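PHOX (Pseudomonas fluorescens, PDB 4A9V) hydrolyses phosphate monoesters as an alkaline phosphatase, using an iron-calcium cofactor held by a beta-propeller. Local coordinates at residues A[36-41]-A[64-69]; A[86-91]-A[117-122]. One frame throughout, in Å; residues are numbered along the deposited sequence. Where two conformers were deposited one is given.

Contact 1 of 2, residues A[36-41]-A[64-69]. With LI (lithium ion), chain D.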
# COMPACT_ATOMS: atom_id res chain seq x y z
N ILE A 36 -8.38 -4.25 -16.64
CA ILE A 36 -7.14 -3.87 -17.32
C ILE A 36 -6.01 -4.73 -16.76
O ILE A 36 -6.09 -5.18 -15.61
CB ILE A 36 -6.84 -2.36 -17.16
CG1 ILE A 36 -5.66 -1.93 -18.05
CG2 ILE A 36 -6.62 -1.98 -15.70
CD1 ILE A 36 -5.65 -0.43 -18.31
N SER A 37 -5.02 -5.02 -17.59
CA SER A 37 -3.86 -5.82 -17.20
C SER A 37 -2.56 -5.08 -17.51
O SER A 37 -2.49 -4.27 -18.44
CB SER A 37 -3.85 -7.15 -17.95
OG SER A 37 -4.99 -7.94 -17.67
N TRP A 38 -1.51 -5.46 -16.80
CA TRP A 38 -0.15 -5.07 -17.13
C TRP A 38 0.08 -5.13 -18.62
O TRP A 38 -0.20 -6.14 -19.26
CB TRP A 38 0.84 -5.98 -16.41
CG TRP A 38 2.23 -5.87 -16.94
CD1 TRP A 38 2.98 -4.73 -17.15
CD2 TRP A 38 3.05 -6.97 -17.42
NE1 TRP A 38 4.19 -5.04 -17.72
CE2 TRP A 38 4.28 -6.38 -17.91
CE3 TRP A 38 2.90 -8.35 -17.45
CZ2 TRP A 38 5.30 -7.16 -18.44
CZ3 TRP A 38 3.91 -9.11 -18.01
CH2 TRP A 38 5.08 -8.53 -18.49
N GLY A 39 0.58 -4.03 -19.18
CA GLY A 39 0.97 -4.00 -20.58
C GLY A 39 -0.05 -3.37 -21.52
O GLY A 39 0.27 -3.11 -22.68
N GLN A 40 -1.26 -3.10 -21.04
CA GLN A 40 -2.30 -2.50 -21.87
C GLN A 40 -1.86 -1.10 -22.33
O GLN A 40 -1.64 -0.23 -21.49
CB GLN A 40 -3.58 -2.38 -21.06
CG GLN A 40 -4.70 -1.63 -21.75
CD GLN A 40 -5.17 -2.31 -23.01
OE1 GLN A 40 -5.44 -3.51 -23.01
NE2 GLN A 40 -5.26 -1.55 -24.10
N PRO A 41 -1.84 -0.85 -23.65
CA PRO A 41 -1.57 0.53 -24.05
C PRO A 41 -2.67 1.48 -23.58
O PRO A 41 -3.86 1.15 -23.66
CB PRO A 41 -1.52 0.46 -25.58
CG PRO A 41 -2.22 -0.81 -25.93
CD PRO A 41 -1.93 -1.75 -24.81
N PHE A 64 -0.05 0.36 -19.26
CA PHE A 64 -0.36 0.06 -17.87
C PHE A 64 0.83 -0.65 -17.23
O PHE A 64 1.41 -1.56 -17.81
CB PHE A 64 -1.61 -0.82 -17.80
CG PHE A 64 -2.24 -0.89 -16.44
CD1 PHE A 64 -2.95 0.18 -15.94
CD2 PHE A 64 -2.17 -2.06 -15.70
CE1 PHE A 64 -3.57 0.11 -14.71
CE2 PHE A 64 -2.79 -2.14 -14.46
CZ PHE A 64 -3.49 -1.06 -13.96
N GLY A 65 1.20 -0.21 -16.03
CA GLY A 65 2.38 -0.72 -15.37
C GLY A 65 2.17 -2.11 -14.81
O GLY A 65 1.11 -2.72 -14.97
N ASP A 66 3.22 -2.64 -14.20
CA ASP A 66 3.23 -4.00 -13.69
C ASP A 66 2.78 -4.03 -12.23
O ASP A 66 2.64 -3.00 -11.57
CB ASP A 66 4.64 -4.59 -13.85
CG ASP A 66 4.65 -6.11 -14.02
OD1 ASP A 66 3.59 -6.75 -13.82
OD2 ASP A 66 5.74 -6.65 -14.32
N ASN A 67 2.50 -5.24 -11.75
CA ASN A 67 2.19 -5.49 -10.35
C ASN A 67 1.31 -4.40 -9.73
O ASN A 67 1.65 -3.81 -8.70
CB ASN A 67 3.47 -5.76 -9.56
CG ASN A 67 4.09 -7.10 -9.92
OD1 ASN A 67 3.43 -7.95 -10.53
ND2 ASN A 67 5.34 -7.31 -9.55
N ASN A 68 0.08 -4.30 -10.22
CA ASN A 68 -0.82 -3.28 -9.74
C ASN A 68 -1.24 -3.53 -8.30
O ASN A 68 -1.30 -4.67 -7.84
CB ASN A 68 -2.04 -3.10 -10.65
CG ASN A 68 -2.77 -4.40 -10.95
OD1 ASN A 68 -2.80 -4.81 -12.10
ND2 ASN A 68 -3.67 -4.76 -10.04
N ASP A 69 -1.29 -2.44 -7.54
CA ASP A 69 -1.34 -2.51 -6.09
C ASP A 69 -2.46 -1.57 -5.60
O ASP A 69 -3.60 -1.66 -6.06
CB ASP A 69 0.06 -2.20 -5.53
CG ASP A 69 0.31 -2.81 -4.16
OD1 ASP A 69 -0.66 -2.98 -3.40
OD2 ASP A 69 1.50 -3.07 -3.85
LI LI D . 1.00 -3.79 -1.83
O HOH W 1 2.28 -4.31 -1.72
O HOH W 2 -0.14 -2.94 -0.70

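Contact 2 of 2, residues A[86-91]-A[117-122]. With FEO (mu-oxo-diiron), chain S.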
# COMPACT_ATOMS: atom_id res chain seq x y z
N ALA A 86 -6.82 5.89 -10.23
CA ALA A 86 -5.38 5.99 -10.13
C ALA A 86 -4.91 4.72 -9.44
O ALA A 86 -5.39 4.37 -8.36
CB ALA A 86 -4.99 7.21 -9.31
N ILE A 87 -4.01 4.00 -10.11
CA ILE A 87 -3.64 2.65 -9.72
C ILE A 87 -2.12 2.57 -9.64
O ILE A 87 -1.40 2.86 -10.59
CB ILE A 87 -4.16 1.62 -10.73
CG1 ILE A 87 -5.68 1.68 -10.86
CG2 ILE A 87 -3.69 0.23 -10.35
CD1 ILE A 87 -6.21 1.24 -12.21
N ASN A 88 -1.62 2.16 -8.48
CA ASN A 88 -0.20 2.00 -8.28
C ASN A 88 0.34 0.81 -9.04
O ASN A 88 -0.33 -0.22 -9.14
CB ASN A 88 0.11 1.77 -6.81
CG ASN A 88 -0.09 3.00 -5.96
OD1 ASN A 88 -0.35 4.11 -6.45
ND2 ASN A 88 0.08 2.83 -4.66
N ASN A 89 1.61 0.91 -9.42
CA ASN A 89 2.36 -0.18 -10.03
C ASN A 89 3.64 -0.36 -9.22
O ASN A 89 4.52 0.50 -9.23
CB ASN A 89 2.69 0.20 -11.48
CG ASN A 89 1.45 0.37 -12.32
OD1 ASN A 89 1.17 1.46 -12.83
ND2 ASN A 89 0.69 -0.71 -12.47
N GLU A 90 3.68 -1.42 -8.41
CA GLU A 90 4.66 -1.47 -7.33
C GLU A 90 6.06 -1.91 -7.79
O GLU A 90 7.06 -1.35 -7.35
CB GLU A 90 4.17 -2.36 -6.20
CG GLU A 90 5.03 -2.23 -4.95
CD GLU A 90 4.63 -3.16 -3.83
OE1 GLU A 90 4.37 -4.35 -4.11
OE2 GLU A 90 4.65 -2.72 -2.65
N TYR A 91 6.14 -2.96 -8.59
CA TYR A 91 7.43 -3.51 -9.00
C TYR A 91 7.19 -4.38 -10.21
O TYR A 91 6.11 -4.32 -10.82
CB TYR A 91 8.12 -4.26 -7.84
CG TYR A 91 7.49 -5.55 -7.40
CD1 TYR A 91 6.33 -5.57 -6.62
CD2 TYR A 91 8.10 -6.77 -7.65
CE1 TYR A 91 5.80 -6.75 -6.13
CE2 TYR A 91 7.57 -7.96 -7.18
CZ TYR A 91 6.43 -7.94 -6.41
OH TYR A 91 5.87 -9.11 -5.94
N GLU A 117 6.91 0.79 -13.05
CA GLU A 117 6.53 1.19 -11.71
C GLU A 117 5.99 2.61 -11.72
O GLU A 117 6.21 3.36 -12.67
CB GLU A 117 7.73 1.08 -10.77
CG GLU A 117 8.35 -0.32 -10.83
CD GLU A 117 9.43 -0.60 -9.81
OE1 GLU A 117 9.63 0.17 -8.86
OE2 GLU A 117 10.12 -1.63 -10.00
N GLY A 118 5.29 2.97 -10.65
CA GLY A 118 4.72 4.31 -10.53
C GLY A 118 3.22 4.23 -10.37
O GLY A 118 2.71 3.49 -9.52
N VAL A 119 2.51 5.01 -11.19
CA VAL A 119 1.06 5.08 -11.16
C VAL A 119 0.55 5.04 -12.59
O VAL A 119 1.17 5.58 -13.52
CB VAL A 119 0.58 6.35 -10.42
CG1 VAL A 119 -0.93 6.49 -10.48
CG2 VAL A 119 1.05 6.32 -8.97
N SER A 120 -0.59 4.38 -12.77
CA SER A 120 -1.37 4.46 -14.01
C SER A 120 -2.70 5.13 -13.69
O SER A 120 -3.46 4.64 -12.87
CB SER A 120 -1.63 3.06 -14.54
OG SER A 120 -0.44 2.37 -14.84
N VAL A 121 -2.95 6.28 -14.32
CA VAL A 121 -4.26 6.93 -14.24
C VAL A 121 -5.05 6.55 -15.48
O VAL A 121 -4.53 6.64 -16.60
CB VAL A 121 -4.13 8.47 -14.18
CG1 VAL A 121 -5.51 9.11 -14.06
CG2 VAL A 121 -3.24 8.89 -13.02
N ILE A 122 -6.26 6.03 -15.27
CA ILE A 122 -7.11 5.60 -16.37
C ILE A 122 -8.52 6.14 -16.21
O ILE A 122 -9.00 6.34 -15.10
CB ILE A 122 -7.16 4.06 -16.50
CG1 ILE A 122 -7.82 3.41 -15.28
CG2 ILE A 122 -5.76 3.51 -16.74
CD1 ILE A 122 -8.02 1.92 -15.43
FE1 FEO S . 3.89 -3.19 -0.81
FE2 FEO S . 3.81 -3.73 2.62
O FEO S . 3.33 -4.14 0.80
O HOH W 1 2.28 -4.31 -1.72
O HOH W 3 5.16 -5.07 -0.96

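Contact 1 of 2, residues A[36-41]-A[64-69]
Two flat groups, the W38 indole and the D66 carboxylate, lie stacked where the end of strand 30-37 meets the loop leading into strand 68-76. Strand 30-37 pairs with strand 572-578 near the other end of the chain, so the contact joins that blade of the beta-propeller to the blade that strand 68-76 begins. The two planes are 11° apart, and both side chains point the same way. D66 CG lies over one face of the ring, offset toward the rim, with OD1 3.5 Å from W38 CG. D66 CB adds a CH-pi contact over the five-membered ring. In both residues CG is anti to the backbone N. D66 OD1 also accepts N67 N, from above the carboxylate plane, while OD2 is held by T92. The indole NE1 is bonded to Q60.

F64 fills the other half of the contact. I36 crosses it obliquely and sets CG2 over one face, 3.9 Å from the ring centroid, in a second CH-pi contact. I36 CD1 meets F64 CD1 at 3.6 Å. S37 to Q40 form a type II turn, and its last two residues grip the F64 backbone: G39 N donates to F64 O at 2.9 Å, and F64 N donates to Q40 O at 2.8 Å. An alanine in place of W38 would remove the indole, so D66 would probably lose its stacking partner and Q60 its bond to NE1.

Further along, D69 chelates a lithium ion through OD1 and OD2. Hydrogen bonds to both D66 oxygens probably help stabilise its buried charge beside the aromatic face.

Contact 2 of 2, residues A[86-91]-A[117-122]
This is an antiparallel strand pairing between the two inner strands, 82-89 and 118-127, of a four-stranded sheet in the beta-propeller. The strand order 1-2-3-4 is the up-and-down meander of a propeller blade. The short segments run at 151° to each other, and their axes approach to 4.4 Å. I87 with S120 and N89 with G118 are hydrogen-bonded pairs. N88 with V119, between them, and A86 with V121, beyond I87, are non-hydrogen-bonded pairs. The straightest backbone bond is S120 N to I87 O, 2.8 Å long with an N-H...O angle of 174°. G118 has phi 121°, where a side chain would jam against the preceding carbonyl.

The two sheet faces differ. On one, A86 CB packs loosely against V119 CG1 and V121 CG2. N88 and V119 lie side by side there, and N88 OD1 takes bonds from Y189 and T191. On the other, I87 CD1 meets I122 CD1 at 3.8 Å as the two chains cross obliquely.

Past the strand end, E117 extends alongside the backbone of E90 and Y91, with OE2 3.4 Å from Y91 CA. Its OE1 is bonded to Q177 N. E90 turns the other way, CG anti to the backbone N and the chain extended, and OE2 binds FE1 at 2.0 Å. C179 and E194 bind iron of the same cofactor, and waters 1 and 3 also ligate FE1. Water 3 donates to the bridging oxo.

On the I87 face, S120 OG donates to N89 OD1 at 2.7 Å, in the carbonyl plane and on a lone pair.

The contact centres are 8 Å apart, on the same side of the chain's centre. They come in series: contact 1 closes at strand 68-76 before contact 2 opens on strand 82-89. These strands are neighbours in one four-stranded sheet, so contact 2 lies directly beside the end of contact 1. Segment 36-41 comes from a different sheet, where strand 30-37 is an outermost strand. D69 N probably bonds to N88 O, and N89 ND2 to D66 O. The D69 and E90 side chains meet at the metal centre. Water 1, shared by both contacts, binds lithium and FE1. Adjoining parts of the chain thus supply E90 to the iron and D69 to the lithium ion beside it, D69 also lining the diiron pocket.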